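Local coordinates for cobalamin biosynthesis protein CobN (Mycobacterium tuberculosis, PDB 7C6O) that is the large, catalytic subunit of cobaltochelatase, the enzyme that inserts cobalt into the corrin ring during cobalamin biosynthesis, at residues A[251-256]-A[316-321]; A[275-280]-A[817-822]. All blocks are in the same frame, centred on the assembly; numbering follows the deposited sequence.

In the fold
Interactions 1 and 2 lie side by side, their centres about 11 Å apart, on the same side of the chain's centre. Their segments alternate along the sequence: 251-256 and 275-280 belong to one connection of the seven-stranded mixed sheet, 316-321 leads into a later strand of it, and 817-822 arrives from about 500 residues further along. Phe819 of interaction 2 reaches interaction 1, its CZ 3.3 Å from Asp318 O. Ala254 CB packs 3.7 Å from Leu276 CD1, and Gly319 CA meets Ala822 CB at 3.6 Å. The sodium ion, held by Asp125 and Ser127, belongs to neither contact.

Interaction 1 (A[251-256]-A[316-321]); sequences VLAAGG and EFDGRI
Arg320 reaches across to the 251-256 loop with a straight side chain and ends on two of its backbone carbonyls. From CB the chain runs extended through CG and CD to NE, with CG anti to the carbonyl carbon (chi1 -66°), and carries the guanidinium alongside the loop. CZ lies 3.8 Å from Ala253 CA, which covers one face of the group. At the edge, NH1 donates to Val251 O at 2.9 Å and NH2 to Leu252 O, also at 2.9 Å; both nitrogens stand above the carbonyl planes. A weak second bond joins NH1 to Leu252 O. Gln285 binds both NH1 and Val251 O, fixing this corner from strand 283-289.

Asp318 grips the backbone N-H groups of Ala254 and Gly255. Asp318 OD2 accepts from Ala254 N on its syn lone pair, in a bond of 2.6 Å that is nearly straight at 171°, while OD1 receives a weak bond from Gly255 N and a second from Trp271. Asp318 OD2 and Arg320 NH2 lie 3.4 Å apart, but the oxygen is well out of the guanidinium plane, so only charge links them. This largely buried clamp, side chains on backbone groups, ties the loop after strand 246-249 to the entrance of strand 321-331, two strands of the same mixed sheet with 283-289 between them.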
# COMPACT_ATOMS: atom_id res chain seq x y z
N VAL A 251 -3.30 -22.04 2.64
CA VAL A 251 -4.75 -21.99 2.60
C VAL A 251 -5.21 -20.54 2.69
O VAL A 251 -4.43 -19.63 2.96
CB VAL A 251 -5.38 -22.84 3.73
CG1 VAL A 251 -4.93 -24.29 3.60
CG2 VAL A 251 -4.98 -22.28 5.09
N LEU A 252 -6.51 -20.33 2.46
CA LEU A 252 -7.10 -19.00 2.48
C LEU A 252 -7.09 -18.42 3.89
O LEU A 252 -6.83 -19.12 4.88
CB LEU A 252 -8.53 -19.04 1.93
CG LEU A 252 -8.76 -18.80 0.44
CD1 LEU A 252 -7.61 -19.30 -0.41
CD2 LEU A 252 -10.06 -19.46 0.01
N ALA A 253 -7.40 -17.13 3.98
CA ALA A 253 -7.41 -16.44 5.27
C ALA A 253 -8.47 -17.03 6.20
O ALA A 253 -9.50 -17.55 5.75
CB ALA A 253 -7.66 -14.94 5.07
N ALA A 254 -8.21 -16.93 7.50
CA ALA A 254 -9.03 -17.59 8.50
C ALA A 254 -9.93 -16.66 9.30
O ALA A 254 -10.81 -17.15 10.02
CB ALA A 254 -8.14 -18.37 9.47
N GLY A 255 -9.75 -15.34 9.20
CA GLY A 255 -10.46 -14.44 10.09
C GLY A 255 -11.94 -14.29 9.76
O GLY A 255 -12.74 -13.95 10.64
N GLY A 256 -12.32 -14.53 8.51
CA GLY A 256 -13.71 -14.35 8.12
C GLY A 256 -13.88 -14.61 6.64
O GLY A 256 -12.98 -15.10 5.97
N GLU A 316 -3.52 -10.88 4.47
CA GLU A 316 -2.96 -9.82 5.31
C GLU A 316 -3.90 -9.44 6.45
O GLU A 316 -3.44 -8.96 7.49
CB GLU A 316 -2.65 -8.58 4.46
CG GLU A 316 -1.42 -8.73 3.58
CD GLU A 316 -1.21 -7.55 2.64
OE1 GLU A 316 -2.15 -6.74 2.48
OE2 GLU A 316 -0.11 -7.44 2.07
N PHE A 317 -5.21 -9.62 6.26
CA PHE A 317 -6.16 -9.34 7.34
C PHE A 317 -5.89 -10.22 8.55
O PHE A 317 -6.23 -9.84 9.68
CB PHE A 317 -7.60 -9.54 6.86
CG PHE A 317 -8.15 -8.41 6.03
CD1 PHE A 317 -7.53 -8.02 4.85
CD2 PHE A 317 -9.32 -7.78 6.40
CE1 PHE A 317 -8.05 -7.00 4.08
CE2 PHE A 317 -9.86 -6.76 5.63
CZ PHE A 317 -9.22 -6.37 4.47
N ASP A 318 -5.31 -11.41 8.34
CA ASP A 318 -4.96 -12.32 9.42
C ASP A 318 -3.65 -11.96 10.12
O ASP A 318 -3.33 -12.58 11.14
CB ASP A 318 -4.82 -13.75 8.90
CG ASP A 318 -6.16 -14.42 8.63
OD1 ASP A 318 -7.20 -13.74 8.60
OD2 ASP A 318 -6.14 -15.66 8.44
N GLY A 319 -2.88 -11.02 9.59
CA GLY A 319 -1.55 -10.78 10.11
C GLY A 319 -0.49 -11.74 9.60
O GLY A 319 0.56 -11.88 10.23
N ARG A 320 -0.74 -12.40 8.48
CA ARG A 320 0.23 -13.32 7.92
C ARG A 320 1.36 -12.57 7.23
O ARG A 320 1.17 -11.47 6.70
CB ARG A 320 -0.44 -14.27 6.92
CG ARG A 320 -1.46 -15.21 7.55
CD ARG A 320 -2.16 -16.04 6.50
NE ARG A 320 -3.19 -16.90 7.08
CZ ARG A 320 -3.99 -17.70 6.37
NH1 ARG A 320 -3.87 -17.76 5.05
NH2 ARG A 320 -4.90 -18.44 6.99
N ILE A 321 2.55 -13.17 7.26
CA ILE A 321 3.70 -12.65 6.53
C ILE A 321 3.65 -13.15 5.09
O ILE A 321 3.54 -14.35 4.85
CB ILE A 321 5.01 -13.09 7.22
CG1 ILE A 321 5.02 -12.65 8.68
CG2 ILE A 321 6.22 -12.54 6.48
CD1 ILE A 321 6.20 -13.19 9.46

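Interaction 2 (A[275-280]-A[817-822]); sequences HLAALD and GRFIPA
The Phe819 ring and Ala277 meet obliquely: Ala277 CB lies 3.6 Å from Phe819 CE2 and almost as near CD2. CG of Phe819 is anti to the backbone N (chi1 179°), which carries the ring toward the 275-280 segment. The second flat group, the Arg818 guanidinium, has the Asp280 carboxylate at its edge, with the two planes only 20° apart.

Asp280 joins the two sides with both carboxylate oxygens. Asp280 OD2 accepts from Arg818 NH1 at 2.9 Å in a salt bridge lying close to the guanidinium plane, with an N-H...O angle of 151°. Asp280 OD1 accepts from the backbone, bonding to Phe819 N, also at 2.9 Å. Both donors come in on the anti side and well out of the carboxylate plane. The aliphatic part of Arg818 lies against the same group, Arg818 CB being 3.4 Å from Asp280 OD1. A further salt bridge from Arg813 to OD1 adds positive charge, which would be expected to keep Asp280 ionised.

Ala277 to Asp280 form a type I turn at the end of helix 274-277, and Asp280 leaves it with positive phi. Across from it, Gly817 closes helix 807-815 with a Schellman motif. Arg360 bonds to the carbonyl oxygens of both Asp280 and Gly817, while Arg813 reaches back from helix 807-815 to Phe819 O. Two helix ends thus meet here: one precedes strand 283-289 and packs through Leu276 on helix 235-241, and the other leads into the loop before helix 853-874.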
# COMPACT_ATOMS: atom_id res chain seq x y z
N HIS A 275 -7.91 -17.72 17.72
CA HIS A 275 -7.48 -19.10 17.89
C HIS A 275 -6.11 -19.36 17.26
O HIS A 275 -5.41 -20.28 17.70
CB HIS A 275 -8.51 -20.06 17.30
CG HIS A 275 -8.73 -19.91 15.83
ND1 HIS A 275 -9.28 -18.77 15.27
CD2 HIS A 275 -8.48 -20.75 14.79
CE1 HIS A 275 -9.35 -18.91 13.96
NE2 HIS A 275 -8.88 -20.11 13.64
N LEU A 276 -5.72 -18.58 16.25
CA LEU A 276 -4.39 -18.72 15.66
C LEU A 276 -3.38 -17.78 16.30
O LEU A 276 -2.22 -18.16 16.49
CB LEU A 276 -4.46 -18.46 14.15
CG LEU A 276 -5.30 -19.48 13.38
CD1 LEU A 276 -5.49 -19.06 11.93
CD2 LEU A 276 -4.66 -20.86 13.45
N ALA A 277 -3.79 -16.56 16.65
CA ALA A 277 -2.90 -15.65 17.36
C ALA A 277 -2.47 -16.22 18.71
O ALA A 277 -1.36 -15.93 19.17
CB ALA A 277 -3.57 -14.29 17.55
N ALA A 278 -3.33 -17.03 19.34
CA ALA A 278 -2.99 -17.60 20.63
C ALA A 278 -1.76 -18.49 20.55
O ALA A 278 -1.04 -18.64 21.55
CB ALA A 278 -4.18 -18.39 21.19
N LEU A 279 -1.49 -19.09 19.39
CA LEU A 279 -0.27 -19.87 19.22
C LEU A 279 0.97 -19.00 19.37
O LEU A 279 2.02 -19.48 19.80
CB LEU A 279 -0.26 -20.56 17.86
CG LEU A 279 -1.44 -21.48 17.52
CD1 LEU A 279 -1.36 -21.91 16.06
CD2 LEU A 279 -1.46 -22.70 18.44
N ASP A 280 0.86 -17.71 19.03
CA ASP A 280 1.94 -16.74 19.18
C ASP A 280 3.20 -17.18 18.43
O ASP A 280 4.30 -17.21 18.98
CB ASP A 280 2.24 -16.47 20.65
CG ASP A 280 3.03 -15.20 20.87
OD1 ASP A 280 2.97 -14.30 19.99
OD2 ASP A 280 3.72 -15.09 21.90
N GLY A 817 10.32 -13.00 17.44
CA GLY A 817 9.58 -13.95 16.63
C GLY A 817 8.19 -14.26 17.14
O GLY A 817 7.69 -15.36 16.93
N ARG A 818 7.55 -13.31 17.81
CA ARG A 818 6.19 -13.51 18.27
C ARG A 818 5.20 -13.03 17.21
O ARG A 818 5.56 -12.31 16.27
CB ARG A 818 5.96 -12.79 19.59
CG ARG A 818 6.97 -13.19 20.65
CD ARG A 818 6.45 -12.98 22.06
NE ARG A 818 7.36 -13.53 23.06
CZ ARG A 818 7.21 -14.73 23.62
NH1 ARG A 818 6.19 -15.50 23.28
NH2 ARG A 818 8.08 -15.15 24.52
N PHE A 819 3.95 -13.45 17.35
CA PHE A 819 2.92 -13.02 16.41
C PHE A 819 2.56 -11.56 16.67
O PHE A 819 2.23 -11.18 17.80
CB PHE A 819 1.68 -13.91 16.53
CG PHE A 819 0.56 -13.50 15.62
CD1 PHE A 819 0.60 -13.82 14.27
CD2 PHE A 819 -0.54 -12.80 16.11
CE1 PHE A 819 -0.43 -13.44 13.42
CE2 PHE A 819 -1.57 -12.42 15.26
CZ PHE A 819 -1.52 -12.74 13.92
N ILE A 820 2.62 -10.75 15.62
CA ILE A 820 2.29 -9.33 15.70
C ILE A 820 0.86 -9.15 15.21
O ILE A 820 0.59 -9.39 14.03
CB ILE A 820 3.27 -8.47 14.88
CG1 ILE A 820 4.71 -8.75 15.32
CG2 ILE A 820 2.93 -6.99 15.03
CD1 ILE A 820 4.96 -8.49 16.79
N PRO A 821 -0.08 -8.73 16.07
CA PRO A 821 -1.48 -8.65 15.64
C PRO A 821 -1.67 -7.63 14.53
O PRO A 821 -0.97 -6.61 14.46
CB PRO A 821 -2.21 -8.23 16.92
CG PRO A 821 -1.17 -7.52 17.73
CD PRO A 821 0.12 -8.24 17.44
N ALA A 822 -2.62 -7.92 13.65
CA ALA A 822 -2.94 -7.04 12.54
C ALA A 822 -4.08 -6.10 12.91
O ALA A 822 -4.80 -6.30 13.89
CB ALA A 822 -3.31 -7.85 11.30